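PDB 6N6Q: cytochrome P450 (CYP102L1) from Mycobacterium phage Adler, which probably acts as a haem-dependent monooxygenase of the cytochrome P450 family, although its substrate is not established. Local coordinates for residues K87-A92 / T98-E103; A195-D200 / F204-L209. One frame throughout, in Å; residues are numbered along the deposited sequence.

Interaction 1: residues K87-A92 / T98-E103; sequences KLRSVA and TAYNSE. With CAC (cacodylate ion), chain F.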
loop_
_atom_site.group_PDB
_atom_site.type_symbol
_atom_site.label_atom_id
_atom_site.label_comp_id
_atom_site.label_asym_id
_atom_site.label_seq_id
_atom_site.Cartn_x
_atom_site.Cartn_y
_atom_site.Cartn_z
ATOM N N LYS A 87 16.805 -0.446 3.335
ATOM C CA LYS A 87 17.157 -1.735 2.754
ATOM C C LYS A 87 16.487 -1.940 1.402
ATOM O O LYS A 87 16.998 -2.694 0.567
ATOM C CB LYS A 87 16.789 -2.858 3.724
ATOM C CG LYS A 87 17.570 -2.802 5.030
ATOM C CD LYS A 87 16.708 -3.187 6.223
ATOM C CE LYS A 87 16.331 -4.657 6.197
ATOM N NZ LYS A 87 17.534 -5.528 6.285
ATOM N N LEU A 88 15.356 -1.277 1.164
ATOM C CA LEU A 88 14.687 -1.358 -0.125
ATOM C C LEU A 88 15.379 -0.539 -1.206
ATOM O O LEU A 88 15.013 -0.662 -2.380
ATOM C CB LEU A 88 13.230 -0.910 0.006
ATOM C CG LEU A 88 12.296 -1.878 0.733
ATOM C CD1 LEU A 88 10.876 -1.339 0.743
ATOM C CD2 LEU A 88 12.348 -3.254 0.087
ATOM N N ARG A 89 16.365 0.288 -0.844
ATOM C CA ARG A 89 17.119 1.026 -1.850
ATOM C C ARG A 89 17.925 0.099 -2.750
ATOM O O ARG A 89 18.282 0.490 -3.866
ATOM C CB ARG A 89 18.044 2.042 -1.180
ATOM C CG ARG A 89 17.311 3.138 -0.419
ATOM C CD ARG A 89 18.285 4.090 0.253
ATOM N NE ARG A 89 19.166 4.743 -0.710
ATOM C CZ ARG A 89 18.914 5.920 -1.275
ATOM N NH1 ARG A 89 17.806 6.580 -0.973
ATOM N NH2 ARG A 89 19.775 6.439 -2.139
ATOM N N SER A 90 18.217 -1.121 -2.293
ATOM C CA SER A 90 18.872 -2.100 -3.150
ATOM C C SER A 90 17.982 -2.530 -4.308
ATOM O O SER A 90 18.492 -3.055 -5.304
ATOM C CB SER A 90 19.292 -3.322 -2.331
ATOM O OG SER A 90 20.281 -2.978 -1.375
ATOM N N VAL A 91 16.673 -2.320 -4.199
ATOM C CA VAL A 91 15.720 -2.666 -5.251
ATOM C C VAL A 91 15.220 -1.416 -5.972
ATOM O O VAL A 91 15.346 -1.301 -7.190
ATOM C CB VAL A 91 14.543 -3.491 -4.683
ATOM C CG1 VAL A 91 13.524 -3.784 -5.771
ATOM C CG2 VAL A 91 15.052 -4.777 -4.052
ATOM N N ALA A 92 14.661 -0.463 -5.228
ATOM C CA ALA A 92 14.030 0.714 -5.809
ATOM C C ALA A 92 14.964 1.915 -5.920
ATOM O O ALA A 92 14.551 2.945 -6.464
ATOM C CB ALA A 92 12.794 1.101 -4.993
ATOM N N THR A 98 11.864 5.446 -1.674
ATOM C CA THR A 98 13.069 5.144 -0.917
ATOM C C THR A 98 14.136 6.228 -1.008
ATOM O O THR A 98 15.215 6.061 -0.429
ATOM C CB THR A 98 13.658 3.806 -1.382
ATOM O OG1 THR A 98 13.827 3.822 -2.806
ATOM C CG2 THR A 98 12.737 2.657 -0.994
ATOM N N ALA A 99 13.873 7.328 -1.707
ATOM C CA ALA A 99 14.870 8.380 -1.834
ATOM C C ALA A 99 14.932 9.224 -0.568
ATOM O O ALA A 99 13.933 9.417 0.130
ATOM C CB ALA A 99 14.566 9.274 -3.036
ATOM N N TYR A 100 16.128 9.724 -0.271
ATOM C CA TYR A 100 16.283 10.662 0.828
ATOM C C TYR A 100 15.681 12.012 0.452
ATOM O O TYR A 100 15.465 12.323 -0.723
ATOM C CB TYR A 100 17.757 10.829 1.199
ATOM C CG TYR A 100 18.450 9.540 1.577
ATOM C CD1 TYR A 100 18.099 8.852 2.732
ATOM C CD2 TYR A 100 19.467 9.018 0.788
ATOM C CE1 TYR A 100 18.733 7.674 3.083
ATOM C CE2 TYR A 100 20.108 7.844 1.132
ATOM C CZ TYR A 100 19.737 7.175 2.279
ATOM O OH TYR A 100 20.373 6.004 2.622
ATOM N N ASN A 101 15.404 12.821 1.476
ATOM C CA ASN A 101 14.835 14.140 1.228
ATOM C C ASN A 101 15.808 15.037 0.474
ATOM O O ASN A 101 15.386 15.863 -0.343
ATOM C CB ASN A 101 14.424 14.792 2.549
ATOM C CG ASN A 101 13.480 13.923 3.359
ATOM O OD1 ASN A 101 12.294 13.811 3.044
ATOM N ND2 ASN A 101 14.000 13.308 4.413
ATOM N N SER A 102 17.110 14.883 0.723
ATOM C CA SER A 102 18.110 15.740 0.098
ATOM C C SER A 102 18.397 15.364 -1.351
ATOM O O SER A 102 18.863 16.217 -2.114
ATOM C CB SER A 102 19.411 15.699 0.900
ATOM O OG SER A 102 19.923 14.378 0.966
ATOM N N GLU A 103 18.139 14.119 -1.743
ATOM C CA GLU A 103 18.431 13.691 -3.105
ATOM C C GLU A 103 17.591 14.476 -4.106
ATOM O O GLU A 103 16.367 14.566 -3.976
ATOM C CB GLU A 103 18.180 12.190 -3.253
ATOM C CG GLU A 103 19.316 11.329 -2.722
ATOM C CD GLU A 103 19.006 9.847 -2.782
ATOM O OE1 GLU A 103 17.827 9.476 -2.597
ATOM O OE2 GLU A 103 19.942 9.052 -3.017
HETATM AS AS CAC F . 17.770 12.847 4.435
HETATM O O1 CAC F . 17.887 13.724 2.950
HETATM O O2 CAC F . 16.376 11.919 4.856
HETATM C C1 CAC F . 19.311 11.709 4.551
HETATM C C2 CAC F . 18.133 14.086 5.851
#
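In the loop region between helices B and C of the P450 fold, Arg89 of the short helix 89-92 reaches across to Thr98, Tyr100 and Glu103. Its chain bends at chi3 (60°), and this turns the guanidinium group into the loop. The carboxylate of Glu103 comes from the opposite direction. Arg89 NH2 lies 2.8 Å from Glu103 OE2 in a salt bridge. OE2 is met on its syn side, somewhat out of the carboxylate plane, and lies close to the guanidinium plane. A weak bond of 3.3 Å joins Arg89 NH1 to Glu103 OE1. Arg89 NH1 also makes a short but bent, weak bond to Thr98 O at 2.7 Å (129° at the hydrogen). One face of the guanidinium is covered by Tyr100, with CE2 only 3.3 Å from Arg89 CZ. The two planes are 18° apart, so the groups lie nearly flat on each other. Tyr100 OH bonds to His86. Residues 98-103 lead into helix 104-113, helix C of the family. Tyr100 N bonds to Glu103 OE1 at 2.9 Å. The carboxylate that meets Arg89 is thus also tied to its own loop. Nearer the backbone of the helix, Thr98 CG2 packs on Leu88 CB at 3.7 Å, while Thr98 OG1 bonds to Gly93 O. A cacodylate ion, probably from the crystallisation liquor, lies beside Tyr100, oblique to its ring. Cacodylate O1 accepts from Ser102 N at 2.6 Å.

Interaction 2: residues A195-D200 / F204-L209; sequences ANRRTD and FYEQFL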
loop_
_atom_site.group_PDB
_atom_site.type_symbol
_atom_site.label_atom_id
_atom_site.label_comp_id
_atom_site.label_asym_id
_atom_site.label_seq_id
_atom_site.Cartn_x
_atom_site.Cartn_y
_atom_site.Cartn_z
ATOM N N ALA A 195 16.834 -8.121 -0.110
ATOM C CA ALA A 195 17.100 -6.789 0.422
ATOM C C ALA A 195 16.849 -6.722 1.924
ATOM O O ALA A 195 17.607 -6.074 2.653
ATOM C CB ALA A 195 16.244 -5.755 -0.309
ATOM N N ASN A 196 15.795 -7.388 2.403
ATOM C CA ASN A 196 15.447 -7.325 3.817
ATOM C C ASN A 196 16.401 -8.132 4.689
ATOM O O ASN A 196 16.387 -7.960 5.914
ATOM C CB ASN A 196 14.009 -7.808 4.025
ATOM C CG ASN A 196 13.504 -7.564 5.439
ATOM O OD1 ASN A 196 13.717 -8.379 6.338
ATOM N ND2 ASN A 196 12.827 -6.440 5.639
ATOM N N ARG A 197 17.222 -8.997 4.090
ATOM C CA ARG A 197 18.187 -9.815 4.817
ATOM C C ARG A 197 18.917 -9.004 5.875
ATOM O O ARG A 197 19.530 -7.975 5.573
ATOM C CB ARG A 197 19.206 -10.412 3.848
ATOM C CG ARG A 197 18.688 -11.466 2.897
ATOM C CD ARG A 197 19.865 -11.991 2.101
ATOM N NE ARG A 197 20.761 -10.891 1.756
ATOM C CZ ARG A 197 22.082 -10.996 1.671
ATOM N NH1 ARG A 197 22.677 -12.157 1.909
ATOM N NH2 ARG A 197 22.809 -9.933 1.353
ATOM N N ARG A 198 18.854 -9.467 7.118
ATOM C CA ARG A 198 19.485 -8.731 8.199
ATOM C C ARG A 198 20.991 -8.978 8.206
ATOM O O ARG A 198 21.483 -9.996 7.712
ATOM C CB ARG A 198 18.868 -9.112 9.545
ATOM C CG ARG A 198 19.056 -8.064 10.639
ATOM C CD ARG A 198 18.766 -6.653 10.128
ATOM N NE ARG A 198 19.956 -6.004 9.581
ATOM C CZ ARG A 198 19.956 -4.842 8.938
ATOM N NH1 ARG A 198 18.825 -4.174 8.764
ATOM N NH2 ARG A 198 21.095 -4.352 8.468
ATOM N N THR A 199 21.721 -8.018 8.786
ATOM C CA THR A 199 23.182 -8.032 8.762
ATOM C C THR A 199 23.762 -9.328 9.316
ATOM O O THR A 199 24.869 -9.725 8.932
ATOM C CB THR A 199 23.728 -6.837 9.550
ATOM O OG1 THR A 199 25.150 -6.959 9.685
ATOM C CG2 THR A 199 23.093 -6.770 10.935
ATOM N N ASP A 200 23.038 -9.999 10.212
ATOM C CA ASP A 200 23.509 -11.284 10.712
ATOM C C ASP A 200 23.311 -12.386 9.679
ATOM O O ASP A 200 24.178 -13.252 9.517
ATOM C CB ASP A 200 22.797 -11.633 12.019
ATOM C CG ASP A 200 22.890 -10.520 13.046
ATOM O OD1 ASP A 200 21.877 -9.822 13.261
ATOM O OD2 ASP A 200 23.984 -10.335 13.623
ATOM N N PHE A 204 29.507 -12.317 5.813
ATOM C CA PHE A 204 30.523 -11.270 5.849
ATOM C C PHE A 204 31.252 -11.108 4.523
ATOM O O PHE A 204 31.833 -10.046 4.273
ATOM C CB PHE A 204 31.541 -11.560 6.954
ATOM C CG PHE A 204 31.027 -11.297 8.341
ATOM C CD1 PHE A 204 29.965 -10.434 8.553
ATOM C CD2 PHE A 204 31.615 -11.911 9.435
ATOM C CE1 PHE A 204 29.495 -10.189 9.833
ATOM C CE2 PHE A 204 31.151 -11.671 10.717
ATOM C CZ PHE A 204 30.090 -10.809 10.916
ATOM N N TYR A 205 31.241 -12.126 3.668
ATOM C CA TYR A 205 32.007 -12.106 2.429
ATOM C C TYR A 205 31.149 -12.569 1.261
ATOM O O TYR A 205 31.592 -13.340 0.405
ATOM C CB TYR A 205 33.265 -12.958 2.567
ATOM C CG TYR A 205 34.017 -12.686 3.851
ATOM C CD1 TYR A 205 34.832 -11.569 3.976
ATOM C CD2 TYR A 205 33.898 -13.534 4.946
ATOM C CE1 TYR A 205 35.515 -11.309 5.151
ATOM C CE2 TYR A 205 34.578 -13.282 6.128
ATOM C CZ TYR A 205 35.386 -12.167 6.223
ATOM O OH TYR A 205 36.065 -11.909 7.394
ATOM N N GLU A 206 29.895 -12.104 1.212
ATOM C CA GLU A 206 29.040 -12.429 0.076
ATOM C C GLU A 206 29.496 -11.702 -1.180
ATOM O O GLU A 206 29.229 -12.159 -2.298
ATOM C CB GLU A 206 27.583 -12.079 0.385
ATOM C CG GLU A 206 27.258 -10.598 0.225
ATOM C CD GLU A 206 25.816 -10.267 0.555
ATOM O OE1 GLU A 206 25.496 -9.064 0.665
ATOM O OE2 GLU A 206 25.004 -11.205 0.704
ATOM N N GLN A 207 30.189 -10.575 -1.015
ATOM C CA GLN A 207 30.667 -9.786 -2.141
ATOM C C GLN A 207 31.798 -10.464 -2.895
ATOM O O GLN A 207 32.139 -10.022 -3.998
ATOM C CB GLN A 207 31.136 -8.416 -1.647
ATOM C CG GLN A 207 32.448 -8.447 -0.862
ATOM C CD GLN A 207 32.301 -9.027 0.535
ATOM O OE1 GLN A 207 31.189 -9.235 1.021
ATOM N NE2 GLN A 207 33.429 -9.293 1.187
ATOM N N PHE A 208 32.370 -11.524 -2.343
ATOM C CA PHE A 208 33.627 -12.073 -2.830
ATOM C C PHE A 208 33.553 -13.546 -3.200
ATOM O O PHE A 208 34.138 -13.951 -4.208
ATOM C CB PHE A 208 34.705 -11.859 -1.760
ATOM C CG PHE A 208 36.072 -12.279 -2.186
ATOM C CD1 PHE A 208 36.563 -13.527 -1.847
ATOM C CD2 PHE A 208 36.873 -11.423 -2.921
ATOM C CE1 PHE A 208 37.825 -13.916 -2.236
ATOM C CE2 PHE A 208 38.135 -11.807 -3.314
ATOM C CZ PHE A 208 38.611 -13.053 -2.969
ATOM N N LEU A 209 32.858 -14.362 -2.404
ATOM C CA LEU A 209 32.819 -15.797 -2.667
ATOM C C LEU A 209 32.068 -16.119 -3.951
ATOM O O LEU A 209 32.373 -17.120 -4.611
ATOM C CB LEU A 209 32.174 -16.528 -1.491
ATOM C CG LEU A 209 32.863 -16.362 -0.139
ATOM C CD1 LEU A 209 32.012 -16.975 0.951
ATOM C CD2 LEU A 209 34.240 -16.995 -0.170
#
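Arg197 sets the end of its guanidinium group against the carboxylate of Glu206, edge to edge. The two groups come from opposite directions, and their planes are only 17° apart. Both terminal nitrogens converge on one oxygen. Arg197 NH2 is 2.6 Å from Glu206 OE2, and Arg197 NH1 is 2.8 Å from the same OE2. The oxygen uses its syn lone pair for both, and it lies slightly tilted from the guanidinium plane. Arg197 NH2 adds a weak bond of 2.9 Å to Glu206 OE1. NH1 and NH2 thus meet OE2 end-on, and only the weak NH2-OE1 bond engages the other oxygen. The Glu206 chain runs straight beyond CG (chi2 -179°), which carries the carboxylate out from its helix to the arginine. Arg197 is steadied from its own side. Its NE bonds to the carbonyl of Tyr194, and Tyr194 also makes a cation-pi contact with it. Several residues here touch crystal neighbours, Glu206 among them, so the lattice may influence the local shape. Apart from this pair the segments hardly meet, and the contact lies at the surface. The salt bridge spans the connection between helices F and G of the P450 fold. Arg197 follows the end of helix 183-196, Glu206 stands on the short helix 206-209, and Glu206 OE1 makes a second salt bridge to Arg214 of helix 212-237.

How the interactions relate
Interactions 1 and 2 have centres 19 Å apart and lie on the same side of the chain's centre. Each joins parts of the chain close in sequence, and interaction 1 closes before interaction 2 opens. They touch through Lys87, whose NZ is 2.7 Å from Asn196 O, a probable hydrogen bond. Lys87 NZ lies 3.1 Å from Arg198 NH1. These are like charges, but Arg198 also pairs with Asp56. Ala195 CB also packs on Lys87 O at 3.3 Å. The centre of interaction 1 is about 17 Å from the centre of the chain, and the side chain of Ala99 is about 7 Å from the haem. Interaction 2 is a surface contact, its centre about 28 Å from the centre of the chain.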